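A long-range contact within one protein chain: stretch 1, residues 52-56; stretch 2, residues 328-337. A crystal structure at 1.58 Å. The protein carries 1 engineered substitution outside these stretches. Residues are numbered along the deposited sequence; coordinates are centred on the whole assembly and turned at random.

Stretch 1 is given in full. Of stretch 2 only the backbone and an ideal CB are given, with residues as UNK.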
ATOM      1  N   ASP A  52      17.772   8.110   0.905  1.00 18.20           N
ATOM      2  CA  ASP A  52      19.231   8.015   0.745  1.00 18.41           C
ATOM      3  C   ASP A  52      19.722   6.573   0.683  1.00 20.64           C
ATOM      4  O   ASP A  52      20.777   6.270   0.054  1.00 21.40           O
ATOM      5  CB  ASP A  52      19.925   8.737   1.893  1.00 20.19           C
ATOM      6  CG  ASP A  52      19.788  10.268   1.842  1.00 22.73           C
ATOM      7  OD1 ASP A  52      19.491  10.864   0.764  1.00 27.74           O
ATOM      8  OD2 ASP A  52      20.079  10.862   2.944  1.00 29.00           O
ATOM      9  N   ARG A  53      18.963   5.669   1.320  1.00 19.42           N
ATOM     10  CA  ARG A  53      19.423   4.248   1.415  1.00 18.72           C
ATOM     11  C   ARG A  53      19.110   3.593   0.106  1.00 19.77           C
ATOM     12  O   ARG A  53      19.580   2.499  -0.171  1.00 22.50           O
ATOM     13  CB  ARG A  53      18.694   3.526   2.571  1.00 19.07           C
ATOM     14  CG  ARG A  53      19.257   2.180   3.019  1.00 20.46           C
ATOM     15  CD  ARG A  53      20.686   2.301   3.589  1.00 22.13           C
ATOM     16  NE  ARG A  53      21.048   1.155   4.389  1.00 24.27           N
ATOM     17  CZ  ARG A  53      21.505   0.048   3.904  1.00 24.02           C
ATOM     18  NH1 ARG A  53      21.671  -0.132   2.605  1.00 22.75           N
ATOM     19  NH2 ARG A  53      21.712  -0.941   4.724  1.00 27.05           N
ATOM     20  N   GLY A  54      18.241   4.199  -0.712  1.00 18.18           N
ATOM     21  CA  GLY A  54      17.847   3.575  -1.955  1.00 19.32           C
ATOM     22  C   GLY A  54      16.365   3.317  -2.194  1.00 17.63           C
ATOM     23  O   GLY A  54      15.973   2.835  -3.264  1.00 20.31           O
ATOM     24  N   PHE A  55      15.553   3.583  -1.175  1.00 18.12           N
ATOM     25  CA  PHE A  55      14.105   3.486  -1.333  1.00 20.53           C
ATOM     26  C   PHE A  55      13.645   4.824  -1.852  1.00 16.95           C
ATOM     27  O   PHE A  55      13.374   5.756  -1.076  1.00 17.87           O
ATOM     28  CB  PHE A  55      13.431   3.200  -0.013  1.00 17.28           C
ATOM     29  CG  PHE A  55      13.793   1.871   0.634  1.00 17.21           C
ATOM     30  CD1 PHE A  55      13.110   0.686   0.311  1.00 18.13           C
ATOM     31  CD2 PHE A  55      14.689   1.836   1.684  1.00 19.42           C
ATOM     32  CE1 PHE A  55      13.380  -0.472   1.016  1.00 19.63           C
ATOM     33  CE2 PHE A  55      14.946   0.669   2.382  1.00 20.12           C
ATOM     34  CZ  PHE A  55      14.326  -0.490   2.026  1.00 20.05           C
ATOM     35  N   ASN A  56      13.567   4.931  -3.183  1.00 17.92           N
ATOM     36  CA  ASN A  56      13.211   6.243  -3.784  1.00 17.36           C
ATOM     37  C   ASN A  56      11.695   6.442  -3.975  1.00 17.60           C
ATOM     38  O   ASN A  56      11.250   7.373  -4.644  1.00 19.37           O
ATOM     39  CB  ASN A  56      13.952   6.531  -5.097  1.00 19.04           C
ATOM     40  CG  ASN A  56      13.552   5.605  -6.205  1.00 21.44           C
ATOM     41  OD1 ASN A  56      13.276   4.420  -5.993  1.00 20.03           O
ATOM     42  ND2 ASN A  56      13.481   6.168  -7.412  1.00 23.24           N
ATOM     43  N   UNK A 328      18.757  -3.478  10.649  1.00 21.21           N
ATOM     44  CA  UNK A 328      19.391  -4.667  10.082  1.00 26.14           C
ATOM     45  C   UNK A 328      19.930  -4.358   8.701  1.00 25.00           C
ATOM     46  O   UNK A 328      19.180  -4.362   7.745  1.00 22.53           O
ATOM     47  CB  UNK A 328      18.406  -5.836  10.019  1.00 26.14           C
ATOM     48  N   UNK A 329      21.205  -3.993   8.605  1.00 25.44           N
ATOM     49  CA  UNK A 329      21.694  -3.474   7.334  1.00 23.91           C
ATOM     50  C   UNK A 329      21.797  -4.573   6.275  1.00 26.72           C
ATOM     51  O   UNK A 329      21.716  -4.292   5.080  1.00 24.32           O
ATOM     52  CB  UNK A 329      23.057  -2.807   7.530  1.00 23.91           C
ATOM     53  N   UNK A 330      21.936  -5.837   6.690  1.00 24.65           N
ATOM     54  CA  UNK A 330      21.976  -6.935   5.693  1.00 25.65           C
ATOM     55  C   UNK A 330      20.627  -7.143   4.974  1.00 23.77           C
ATOM     56  O   UNK A 330      20.560  -7.342   3.751  1.00 22.27           O
ATOM     57  CB  UNK A 330      22.387  -8.239   6.379  1.00 25.65           C
ATOM     58  N   UNK A 331      19.535  -7.140   5.750  1.00 26.20           N
ATOM     59  CA  UNK A 331      18.195  -7.169   5.162  1.00 22.98           C
ATOM     60  C   UNK A 331      17.947  -5.991   4.229  1.00 20.94           C
ATOM     61  O   UNK A 331      17.495  -6.142   3.065  1.00 21.48           O
ATOM     62  CB  UNK A 331      17.138  -7.179   6.268  1.00 22.98           C
ATOM     63  N   UNK A 332      18.306  -4.817   4.704  1.00 21.77           N
ATOM     64  CA  UNK A 332      18.082  -3.598   3.922  1.00 21.50           C
ATOM     65  C   UNK A 332      18.860  -3.594   2.616  1.00 19.31           C
ATOM     66  O   UNK A 332      18.293  -3.250   1.558  1.00 20.46           O
ATOM     67  CB  UNK A 332      18.465  -2.368   4.747  1.00 21.50           C
ATOM     68  N   UNK A 333      20.141  -4.036   2.690  1.00 24.57           N
ATOM     69  CA  UNK A 333      20.987  -4.098   1.512  1.00 24.30           C
ATOM     70  C   UNK A 333      20.299  -5.022   0.450  1.00 23.23           C
ATOM     71  O   UNK A 333      20.292  -4.737  -0.755  1.00 25.18           O
ATOM     72  CB  UNK A 333      22.381  -4.609   1.883  1.00 24.30           C
ATOM     73  N   UNK A 334      19.756  -6.169   0.904  1.00 23.37           N
ATOM     74  CA  UNK A 334      19.148  -7.098  -0.057  1.00 23.14           C
ATOM     75  C   UNK A 334      17.962  -6.456  -0.816  1.00 20.61           C
ATOM     76  O   UNK A 334      17.713  -6.665  -2.016  1.00 22.15           O
ATOM     77  CB  UNK A 334      18.677  -8.358   0.671  1.00 23.14           C
ATOM     78  N   UNK A 335      17.248  -5.584  -0.113  1.00 20.66           N
ATOM     79  CA  UNK A 335      16.129  -4.872  -0.742  1.00 19.78           C
ATOM     80  C   UNK A 335      16.629  -3.813  -1.709  1.00 18.61           C
ATOM     81  O   UNK A 335      16.281  -3.818  -2.874  1.00 21.34           O
ATOM     82  CB  UNK A 335      15.237  -4.227   0.321  1.00 19.78           C
ATOM     83  N   UNK A 336      17.436  -2.895  -1.202  1.00 22.27           N
ATOM     84  CA  UNK A 336      17.792  -1.784  -2.052  1.00 20.95           C
ATOM     85  C   UNK A 336      18.697  -2.161  -3.254  1.00 21.79           C
ATOM     86  O   UNK A 336      18.746  -1.420  -4.269  1.00 21.45           O
ATOM     87  CB  UNK A 336      18.488  -0.722  -1.198  1.00 20.95           C
ATOM     88  N   UNK A 337      19.443  -3.258  -3.094  1.00 20.17           N
ATOM     89  CA  UNK A 337      20.322  -3.710  -4.127  1.00 21.78           C
ATOM     90  C   UNK A 337      19.740  -4.826  -4.934  1.00 22.96           C
ATOM     91  O   UNK A 337      20.444  -5.525  -5.659  1.00 29.41           O
ATOM     92  CB  UNK A 337      21.658  -4.148  -3.524  1.00 21.78           C
TER

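Position 328 has an extended backbone (phi/psi -147/94) and lies just before the helix, with its CB pointing away from stretch 1. The first turn leaves amide groups unpaired, so a short acceptor such as Ser, Thr, Asp or Asn suits it. It is Asn328, whose OD1 accepts from the backbone N of 331 at 3.1 Å, capping the helix.

At 329 the CB points sideways, yet it lies 3.6 Å from Arg53 NH2. A cationic donor so near invites Asp or Glu, or a neutral acceptor such as Asn. Asp329 turns its carboxylate to the arginine, and OD1 forms a salt bridge with Arg53 NH2 at 2.8 Å, near the plane of the guanidinium, where its N-H groups point.

Positions 330 and 331 have nothing of stretch 1 within 5.5 Å of their CB atoms, so stretch 1 selects no particular type. They are Asp330 and Ile331.

Position 332 points toward stretch 1, its CB 3.5 Å from Arg53 NH2 and 5.2 Å from Phe55 CE2. Ala could lie against the arginine alone; Val or Ile, with a methyl beyond CB, could meet both. Val332 places CG1 over one face of the guanidinium, 3.5 Å from Arg53 CZ; this face offers no N-H, so a methyl suits it. CG1 also reaches Phe55 CE2 at 4.0 Å.

At 333 the CB points away, but Arg53 NH1 is 4.6 Å from it, and an acid could bend back. Asp333 does so: its OD1 accepts from Arg53 NH1 at 2.9 Å, in a salt bridge, and from Arg53 NH2 at 3.0 Å. One turn apart, 329 and 333 thus both meet the guanidinium at its edge.

At 334, out of reach, any helix-compatible residue would serve; it is Ala334.

At 335 the CB points toward stretch 1 and lies 4.2 Å from Phe55 CZ, so an apolar beginning fits, whether aliphatic or aromatic. Tyr335 offers its CB to that atom, while its ring leads away.

Position 336 faces Gly54, their CA atoms 5.4 Å apart. Gly54, with positive phi in a Schellman motif, leaves room: a CB there would clash with that of 336. The CB of 336 points toward stretch 1, 3.6 Å from Arg53 O, which limits bulk; the nearby Phe55 ring favours a small or beta-branched apolar group, though Thr could also fit. Val336 sets CG1 over the face of the Phe55 ring, 3.7 Å from the centroid, a CH-pi contact.

At 337 the CB is beyond contact, so stretch 1 sets no preference; Asn337 is the first residue past the helix to leave helical angles.

Stretch 2 328-337: NDDIVDAYVN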
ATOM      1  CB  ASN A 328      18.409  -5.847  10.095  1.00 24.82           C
ATOM      2  CG  ASN A 328      19.077  -7.137   9.753  1.00 27.82           C
ATOM      3  OD1 ASN A 328      19.903  -7.221   8.840  1.00 25.15           O
ATOM      4  ND2 ASN A 328      18.764  -8.161  10.517  1.00 25.81           N
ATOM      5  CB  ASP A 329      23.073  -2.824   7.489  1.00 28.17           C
ATOM      6  CG  ASP A 329      23.002  -1.417   7.995  1.00 28.91           C
ATOM      7  OD1 ASP A 329      22.193  -0.620   7.512  1.00 30.98           O
ATOM      8  OD2 ASP A 329      23.755  -1.156   8.918  1.00 35.16           O
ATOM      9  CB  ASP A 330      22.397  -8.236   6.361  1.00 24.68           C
ATOM     10  CG  ASP A 330      23.873  -8.289   6.717  1.00 36.14           C
ATOM     11  OD1 ASP A 330      24.657  -7.417   6.341  1.00 33.21           O
ATOM     12  OD2 ASP A 330      24.265  -9.266   7.322  1.00 39.12           O
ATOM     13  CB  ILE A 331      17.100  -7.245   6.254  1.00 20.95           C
ATOM     14  CG1 ILE A 331      17.200  -8.605   6.980  1.00 24.58           C
ATOM     15  CG2 ILE A 331      15.700  -7.060   5.677  1.00 22.95           C
ATOM     16  CD1 ILE A 331      16.278  -8.810   8.151  1.00 26.45           C
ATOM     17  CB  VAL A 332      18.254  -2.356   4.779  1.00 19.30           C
ATOM     18  CG1 VAL A 332      18.177  -1.073   3.951  1.00 22.21           C
ATOM     19  CG2 VAL A 332      17.184  -2.338   5.837  1.00 21.69           C
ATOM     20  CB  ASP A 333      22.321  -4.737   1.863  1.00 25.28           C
ATOM     21  CG  ASP A 333      23.326  -3.807   2.546  1.00 27.18           C
ATOM     22  OD1 ASP A 333      23.087  -2.611   2.680  1.00 27.73           O
ATOM     23  OD2 ASP A 333      24.373  -4.315   3.042  1.00 29.20           O
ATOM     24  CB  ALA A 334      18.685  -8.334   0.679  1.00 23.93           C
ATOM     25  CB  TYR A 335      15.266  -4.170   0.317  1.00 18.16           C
ATOM     26  CG  TYR A 335      14.252  -5.076   1.057  1.00 16.07           C
ATOM     27  CD1 TYR A 335      13.387  -5.918   0.351  1.00 20.75           C
ATOM     28  CD2 TYR A 335      14.124  -5.020   2.467  1.00 19.43           C
ATOM     29  CE1 TYR A 335      12.480  -6.721   1.012  1.00 19.58           C
ATOM     30  CE2 TYR A 335      13.191  -5.823   3.138  1.00 20.51           C
ATOM     31  CZ  TYR A 335      12.344  -6.634   2.404  1.00 18.32           C
ATOM     32  OH  TYR A 335      11.413  -7.452   3.024  1.00 19.81           O
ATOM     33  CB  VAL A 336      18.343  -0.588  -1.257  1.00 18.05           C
ATOM     34  CG1 VAL A 336      17.329  -0.084  -0.228  1.00 22.64           C
ATOM     35  CG2 VAL A 336      19.613  -0.914  -0.519  1.00 21.37           C
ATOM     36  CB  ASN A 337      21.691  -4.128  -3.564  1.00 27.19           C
ATOM     37  CG  ASN A 337      22.394  -2.998  -2.848  1.00 29.84           C
ATOM     38  OD1 ASN A 337      22.919  -3.155  -1.793  1.00 40.11           O
ATOM     39  ND2 ASN A 337      22.485  -1.920  -3.469  1.00 31.41           N
TER
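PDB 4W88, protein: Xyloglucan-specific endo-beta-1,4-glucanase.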